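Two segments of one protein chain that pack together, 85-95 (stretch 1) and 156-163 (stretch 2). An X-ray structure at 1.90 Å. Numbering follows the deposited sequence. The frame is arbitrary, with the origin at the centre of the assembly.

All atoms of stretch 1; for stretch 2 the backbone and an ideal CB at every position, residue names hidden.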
ATOM      1  N   GLU A  85      16.099  -3.792 -33.131  1.00 22.64           N
ATOM      2  CA  GLU A  85      16.237  -2.648 -34.038  1.00 24.68           C
ATOM      3  C   GLU A  85      15.585  -3.082 -35.344  1.00 24.33           C
ATOM      4  O   GLU A  85      15.982  -4.091 -35.938  1.00 24.96           O
ATOM      5  CB  GLU A  85      17.714  -2.328 -34.297  1.00 25.40           C
ATOM      6  CG  GLU A  85      18.599  -2.462 -33.051  1.00 30.47           C
ATOM      7  CD  GLU A  85      19.988  -1.830 -33.217  1.00 36.20           C
ATOM      8  OE1 GLU A  85      20.540  -1.917 -34.335  1.00 38.60           O
ATOM      9  OE2 GLU A  85      20.517  -1.242 -32.225  1.00 36.71           O
ATOM     10  N   LEU A  86      14.537  -2.375 -35.750  1.00 23.04           N
ATOM     11  CA  LEU A  86      13.776  -2.772 -36.949  1.00 20.86           C
ATOM     12  C   LEU A  86      14.541  -2.337 -38.188  1.00 21.49           C
ATOM     13  O   LEU A  86      15.358  -1.429 -38.124  1.00 20.17           O
ATOM     14  CB  LEU A  86      12.400  -2.094 -36.929  1.00 20.73           C
ATOM     15  CG  LEU A  86      11.555  -2.372 -35.693  1.00 18.64           C
ATOM     16  CD1 LEU A  86      10.162  -1.709 -35.815  1.00 18.62           C
ATOM     17  CD2 LEU A  86      11.408  -3.855 -35.418  1.00 20.31           C
ATOM     18  N   SER A  87      14.276  -2.966 -39.322  1.00 23.14           N
ATOM     19  CA  SER A  87      14.966  -2.565 -40.548  1.00 24.30           C
ATOM     20  C   SER A  87      13.973  -1.944 -41.522  1.00 25.37           C
ATOM     21  O   SER A  87      12.762  -2.258 -41.502  1.00 24.43           O
ATOM     22  CB  SER A  87      15.615  -3.794 -41.193  1.00 26.07           C
ATOM     23  OG  SER A  87      14.644  -4.846 -41.311  1.00 27.77           O
ATOM     24  N   ILE A  88      14.485  -1.065 -42.388  1.00 26.04           N
ATOM     25  CA  ILE A  88      13.655  -0.374 -43.367  1.00 26.58           C
ATOM     26  C   ILE A  88      13.072  -1.396 -44.338  1.00 26.49           C
ATOM     27  O   ILE A  88      13.824  -2.262 -44.815  1.00 26.79           O
ATOM     28  CB  ILE A  88      14.532   0.665 -44.097  1.00 27.44           C
ATOM     29  CG1 ILE A  88      14.871   1.846 -43.156  1.00 29.32           C
ATOM     30  CG2 ILE A  88      13.924   1.030 -45.485  1.00 28.55           C
ATOM     31  CD1 ILE A  88      13.671   2.726 -42.724  1.00 32.74           C
ATOM     32  N   PRO A  89      11.760  -1.369 -44.644  1.00 25.85           N
ATOM     33  CA  PRO A  89      10.782  -0.408 -44.110  1.00 25.16           C
ATOM     34  C   PRO A  89      10.283  -0.902 -42.755  1.00 23.33           C
ATOM     35  O   PRO A  89       9.881  -2.049 -42.604  1.00 21.50           O
ATOM     36  CB  PRO A  89       9.644  -0.472 -45.148  1.00 25.90           C
ATOM     37  CG  PRO A  89       9.666  -1.877 -45.613  1.00 26.82           C
ATOM     38  CD  PRO A  89      11.117  -2.327 -45.570  1.00 26.00           C
ATOM     39  N   TYR A  90      10.375  -0.024 -41.768  1.00 21.41           N
ATOM     40  CA  TYR A  90      10.082  -0.359 -40.387  1.00 20.54           C
ATOM     41  C   TYR A  90       8.720  -0.966 -40.205  1.00 19.87           C
ATOM     42  O   TYR A  90       7.696  -0.342 -40.534  1.00 20.25           O
ATOM     43  CB  TYR A  90      10.140   0.921 -39.560  1.00 20.04           C
ATOM     44  CG  TYR A  90      11.508   1.548 -39.453  1.00 21.50           C
ATOM     45  CD1 TYR A  90      11.640   2.934 -39.341  1.00 22.04           C
ATOM     46  CD2 TYR A  90      12.666   0.750 -39.369  1.00 23.03           C
ATOM     47  CE1 TYR A  90      12.881   3.527 -39.149  1.00 25.98           C
ATOM     48  CE2 TYR A  90      13.929   1.342 -39.188  1.00 24.86           C
ATOM     49  CZ  TYR A  90      14.016   2.735 -39.082  1.00 28.99           C
ATOM     50  OH  TYR A  90      15.229   3.369 -38.891  1.00 28.47           O
ATOM     51  N   THR A  91       8.730  -2.163 -39.648  1.00 18.51           N
ATOM     52  CA  THR A  91       7.529  -2.953 -39.381  1.00 17.90           C
ATOM     53  C   THR A  91       7.621  -3.581 -37.997  1.00 17.21           C
ATOM     54  O   THR A  91       8.610  -4.294 -37.680  1.00 17.29           O
ATOM     55  CB  THR A  91       7.427  -4.069 -40.455  1.00 18.91           C
ATOM     56  OG1 THR A  91       7.382  -3.461 -41.757  1.00 19.49           O
ATOM     57  CG2 THR A  91       6.105  -4.813 -40.301  1.00 19.44           C
ATOM     58  N   MET A  92       6.625  -3.331 -37.146  1.00 16.58           N
ATOM     59  CA  MET A  92       6.620  -3.901 -35.808  1.00 17.32           C
ATOM     60  C   MET A  92       6.569  -5.432 -35.887  1.00 18.41           C
ATOM     61  O   MET A  92       5.959  -5.959 -36.848  1.00 18.16           O
ATOM     62  CB  MET A  92       5.413  -3.394 -34.999  1.00 17.53           C
ATOM     63  CG  MET A  92       5.445  -1.855 -34.666  1.00 16.14           C
ATOM     64  SD  MET A  92       6.863  -1.414 -33.629  1.00 19.25           S
ATOM     65  CE  MET A  92       6.312  -1.971 -32.034  1.00 16.23           C
ATOM     66  N   PRO A  93       7.230  -6.133 -34.953  1.00 18.63           N
ATOM     67  CA  PRO A  93       7.231  -7.609 -34.968  1.00 18.37           C
ATOM     68  C   PRO A  93       5.830  -8.170 -34.817  1.00 19.26           C
ATOM     69  O   PRO A  93       5.133  -7.864 -33.828  1.00 18.27           O
ATOM     70  CB  PRO A  93       8.173  -7.994 -33.816  1.00 19.30           C
ATOM     71  CG  PRO A  93       9.160  -6.786 -33.714  1.00 17.67           C
ATOM     72  CD  PRO A  93       8.160  -5.588 -33.924  1.00 18.03           C
ATOM     73  N   MET A  94       5.390  -8.893 -35.869  1.00 19.10           N
ATOM     74  CA  MET A  94       4.032  -9.397 -35.925  1.00 20.64           C
ATOM     75  C   MET A  94       4.062 -10.840 -36.448  1.00 21.39           C
ATOM     76  O   MET A  94       4.975 -11.223 -37.179  1.00 21.61           O
ATOM     77  CB  MET A  94       3.209  -8.533 -36.895  1.00 19.55           C
ATOM     78  CG  MET A  94       2.922  -7.171 -36.343  1.00 20.81           C
ATOM     79  SD  MET A  94       1.914  -6.162 -37.386  1.00 23.50           S
ATOM     80  CE  MET A  94       3.107  -5.635 -38.561  1.00 20.29           C
ATOM     81  N   ARG A  95       3.050 -11.617 -36.093  1.00 23.20           N
ATOM     82  CA  ARG A  95       2.992 -13.004 -36.550  1.00 25.02           C
ATOM     83  C   ARG A  95       2.563 -13.034 -38.012  1.00 26.53           C
ATOM     84  O   ARG A  95       1.954 -12.080 -38.482  1.00 24.50           O
ATOM     85  CB  ARG A  95       2.000 -13.797 -35.699  1.00 24.94           C
ATOM     86  CG  ARG A  95       2.585 -14.030 -34.278  1.00 23.43           C
ATOM     87  CD  ARG A  95       1.547 -14.336 -33.220  1.00 23.79           C
ATOM     88  NE  ARG A  95       0.691 -13.199 -32.847  1.00 23.28           N
ATOM     89  CZ  ARG A  95      -0.122 -13.224 -31.793  1.00 26.06           C
ATOM     90  NH1 ARG A  95      -0.193 -14.321 -31.036  1.00 29.17           N
ATOM     91  NH2 ARG A  95      -0.874 -12.182 -31.488  1.00 27.62           N
ATOM     92  N   UNK A 156      12.469  11.983 -39.716  1.00 17.28           N
ATOM     93  CA  UNK A 156      11.241  11.265 -40.030  1.00 18.20           C
ATOM     94  C   UNK A 156      11.399   9.750 -39.991  1.00 18.02           C
ATOM     95  O   UNK A 156      12.498   9.200 -40.105  1.00 17.95           O
ATOM     96  CB  UNK A 156      10.740  11.687 -41.412  1.00 18.20           C
ATOM     97  N   UNK A 157      10.266   9.073 -39.865  1.00 17.78           N
ATOM     98  CA  UNK A 157      10.235   7.619 -40.055  1.00 17.49           C
ATOM     99  C   UNK A 157       8.794   7.271 -40.409  1.00 17.90           C
ATOM    100  O   UNK A 157       7.847   8.046 -40.145  1.00 17.49           O
ATOM    101  CB  UNK A 157      10.713   6.863 -38.814  1.00 17.49           C
ATOM    102  N   UNK A 158       8.639   6.088 -40.997  1.00 18.36           N
ATOM    103  CA  UNK A 158       7.330   5.541 -41.303  1.00 18.93           C
ATOM    104  C   UNK A 158       7.342   4.192 -40.654  1.00 19.84           C
ATOM    105  O   UNK A 158       8.319   3.437 -40.819  1.00 19.99           O
ATOM    106  CB  UNK A 158       7.039   5.469 -42.803  1.00 18.93           C
ATOM    107  N   UNK A 159       6.277   3.873 -39.922  1.00 18.71           N
ATOM    108  CA  UNK A 159       6.230   2.611 -39.172  1.00 19.16           C
ATOM    109  C   UNK A 159       4.935   1.881 -39.503  1.00 19.98           C
ATOM    110  O   UNK A 159       3.851   2.485 -39.427  1.00 20.03           O
ATOM    111  CB  UNK A 159       6.339   2.859 -37.666  1.00 19.16           C
ATOM    112  N   UNK A 160       5.047   0.597 -39.876  1.00 19.34           N
ATOM    113  CA  UNK A 160       3.862  -0.221 -40.089  1.00 20.34           C
ATOM    114  C   UNK A 160       3.549  -1.100 -38.866  1.00 20.64           C
ATOM    115  O   UNK A 160       4.408  -1.817 -38.346  1.00 21.14           O
ATOM    116  CB  UNK A 160       4.050  -1.095 -41.331  1.00 20.34           C
ATOM    117  N   UNK A 161       2.303  -1.067 -38.435  1.00 19.18           N
ATOM    118  CA  UNK A 161       1.893  -1.893 -37.334  1.00 19.53           C
ATOM    119  C   UNK A 161       0.407  -2.199 -37.502  1.00 20.52           C
ATOM    120  O   UNK A 161      -0.112  -2.146 -38.629  1.00 20.33           O
ATOM    121  CB  UNK A 161       2.182  -1.213 -35.994  1.00 19.53           C
ATOM    122  N   UNK A 162      -0.240  -2.597 -36.420  1.00 21.39           N
ATOM    123  CA  UNK A 162      -1.666  -2.857 -36.407  1.00 23.62           C
ATOM    124  C   UNK A 162      -2.242  -1.955 -35.328  1.00 22.69           C
ATOM    125  O   UNK A 162      -1.512  -1.579 -34.419  1.00 23.40           O
ATOM    126  CB  UNK A 162      -1.983  -4.332 -36.155  1.00 23.62           C
ATOM    127  N   UNK A 163      -3.493  -1.519 -35.468  1.00 21.79           N
ATOM    128  CA  UNK A 163      -4.140  -0.722 -34.406  1.00 21.19           C
ATOM    129  C   UNK A 163      -4.309  -1.574 -33.160  1.00 21.14           C
ATOM    130  O   UNK A 163      -4.965  -2.626 -33.226  1.00 20.29           O
ATOM    131  CB  UNK A 163      -5.496  -0.184 -34.867  1.00 21.19           C
TER

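Stretch 2 runs as an extended strand from 156 to 162 and meets stretch 1 through a single backbone bridge.

Position 156 has nothing of stretch 1 within 5.5 Å of its ideal CB. Stretch 1 sets no demand here, and many residues would serve; the deposited one is Arg 156, which makes no contact across the interface.

At 157 the CA-to-CB bond points toward stretch 1, and the ideal CB lies 4.0 Å from Tyr 90 CE1, at the edge of that ring. An apolar side chain suits, either small or turned aside. Phe 157 takes the second course: its CB keeps that contact, while chi1 in the p well leads the ring away.

At 158 the bond points sideways, with nothing of stretch 1 within 5.5 Å of the ideal CB, so polar or beta-branched residues would do equally well. The residue is Thr 158, and its backbone does the work: O approaches Tyr 90 CB at 3.4 Å and accepts a hydrogen bond from water 1, which in turn accepts one from Tyr 90 N.

At 159 the CA-to-CB bond points sideways, and the ideal CB lies 4.5 Å from Tyr 90 O, but Leu 86, Tyr 90 and Met 92 offer apolar atoms nearby. A branched aliphatic chain or methionine could reach them. Leu 159, with chi1 t and chi2 p, places CD1 3.9 Å from each of Leu 86 CD1, Tyr 90 CB and Met 92 CG.

Position 160 pairs with Thr 91. The backbone NH of 160 donates to Tyr 90 O (N to O 2.9 Å), and Met 92 N donates to the O of 160 (N to O 2.9 Å), both nearly straight. The ideal CB, set sideways, has Thr 91 OG1 at 4.1 Å, and the methyls of Thr 91 and Met 94 favour a long chain without requiring charge. Arg 160 extends so that Thr 91 CG2, 3.7 Å from NH1, and Met 94 CE, 4.3 Å from NH2, lie over one face of its guanidinium.

At 161 the ideal CB is already 3.6 Å from Met 92 CG, favouring a compact residue such as valine, serine or threonine. Thr 161 packs CB 3.5 Å from Met 92 CG; its OG1 is hydrogen-bonded elsewhere in the structure.

At 162 the CA-to-CB bond points sideways, and the ideal CB lies 4.5 Å from Met 94 SD, a place for leucine, isoleucine or methionine. Ile 162 brings CD1 3.4 Å from Met 94 SD.

Position 163 lies beyond reach and is unconstrained by stretch 1; Val 163 fills it.

Stretch 2, residues 156-163: RFTLRTIV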
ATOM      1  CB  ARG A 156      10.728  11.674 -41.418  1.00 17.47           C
ATOM      2  CG  ARG A 156      10.190  13.098 -41.478  1.00 22.42           C
ATOM      3  CD  ARG A 156       9.621  13.496 -42.865  1.00 27.43           C
ATOM      4  NE  ARG A 156       9.188  14.898 -42.876  1.00 34.94           N
ATOM      5  CZ  ARG A 156       7.988  15.328 -42.431  1.00 38.30           C
ATOM      6  NH1 ARG A 156       7.077  14.477 -41.966  1.00 38.44           N
ATOM      7  NH2 ARG A 156       7.689  16.618 -42.466  1.00 41.26           N
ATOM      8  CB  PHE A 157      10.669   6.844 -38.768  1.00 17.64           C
ATOM      9  CG  PHE A 157       9.764   7.087 -37.571  1.00 17.45           C
ATOM     10  CD1 PHE A 157       8.599   6.339 -37.391  1.00 18.55           C
ATOM     11  CD2 PHE A 157      10.057   8.078 -36.649  1.00 18.60           C
ATOM     12  CE1 PHE A 157       7.767   6.561 -36.297  1.00 17.21           C
ATOM     13  CE2 PHE A 157       9.226   8.326 -35.542  1.00 16.70           C
ATOM     14  CZ  PHE A 157       8.092   7.550 -35.348  1.00 20.61           C
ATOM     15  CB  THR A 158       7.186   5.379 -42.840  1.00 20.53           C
ATOM     16  OG1 THR A 158       7.100   6.683 -43.452  1.00 21.21           O
ATOM     17  CG2 THR A 158       5.858   4.719 -43.198  1.00 21.76           C
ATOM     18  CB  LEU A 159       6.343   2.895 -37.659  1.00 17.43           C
ATOM     19  CG  LEU A 159       6.212   1.692 -36.680  1.00 18.41           C
ATOM     20  CD1 LEU A 159       7.336   0.706 -36.907  1.00 18.38           C
ATOM     21  CD2 LEU A 159       6.198   2.167 -35.231  1.00 18.37           C
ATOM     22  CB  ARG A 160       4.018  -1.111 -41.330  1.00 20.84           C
ATOM     23  CG  ARG A 160       2.860  -2.069 -41.540  1.00 24.83           C
ATOM     24  CD  ARG A 160       2.869  -2.833 -42.880  1.00 33.66           C
ATOM     25  NE  ARG A 160       2.507  -4.244 -42.655  1.00 41.76           N
ATOM     26  CZ  ARG A 160       3.279  -5.292 -42.992  1.00 47.08           C
ATOM     27  NH1 ARG A 160       4.444  -5.100 -43.603  1.00 49.46           N
ATOM     28  NH2 ARG A 160       2.883  -6.542 -42.735  1.00 47.07           N
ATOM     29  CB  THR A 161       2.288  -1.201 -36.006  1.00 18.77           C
ATOM     30  OG1 THR A 161       1.964  -2.035 -34.924  1.00 18.30           O
ATOM     31  CG2 THR A 161       1.529   0.125 -35.769  1.00 18.10           C
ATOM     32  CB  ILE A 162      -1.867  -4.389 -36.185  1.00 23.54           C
ATOM     33  CG1 ILE A 162      -1.969  -5.057 -37.570  1.00 27.07           C
ATOM     34  CG2 ILE A 162      -3.062  -4.710 -35.325  1.00 27.23           C
ATOM     35  CD1 ILE A 162      -1.458  -6.494 -37.612  1.00 34.64           C
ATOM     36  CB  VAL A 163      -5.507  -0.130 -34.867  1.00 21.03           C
ATOM     37  CG1 VAL A 163      -6.107   0.755 -33.783  1.00 21.26           C
ATOM     38  CG2 VAL A 163      -5.327   0.684 -36.154  1.00 22.22           C
TER
HETATM   39  O   HOH W   1      10.233   2.709 -42.781  1.00 26.21           O
HETATM   40  O   HOH W   2       6.976   1.112 -42.877  1.00 35.63           O
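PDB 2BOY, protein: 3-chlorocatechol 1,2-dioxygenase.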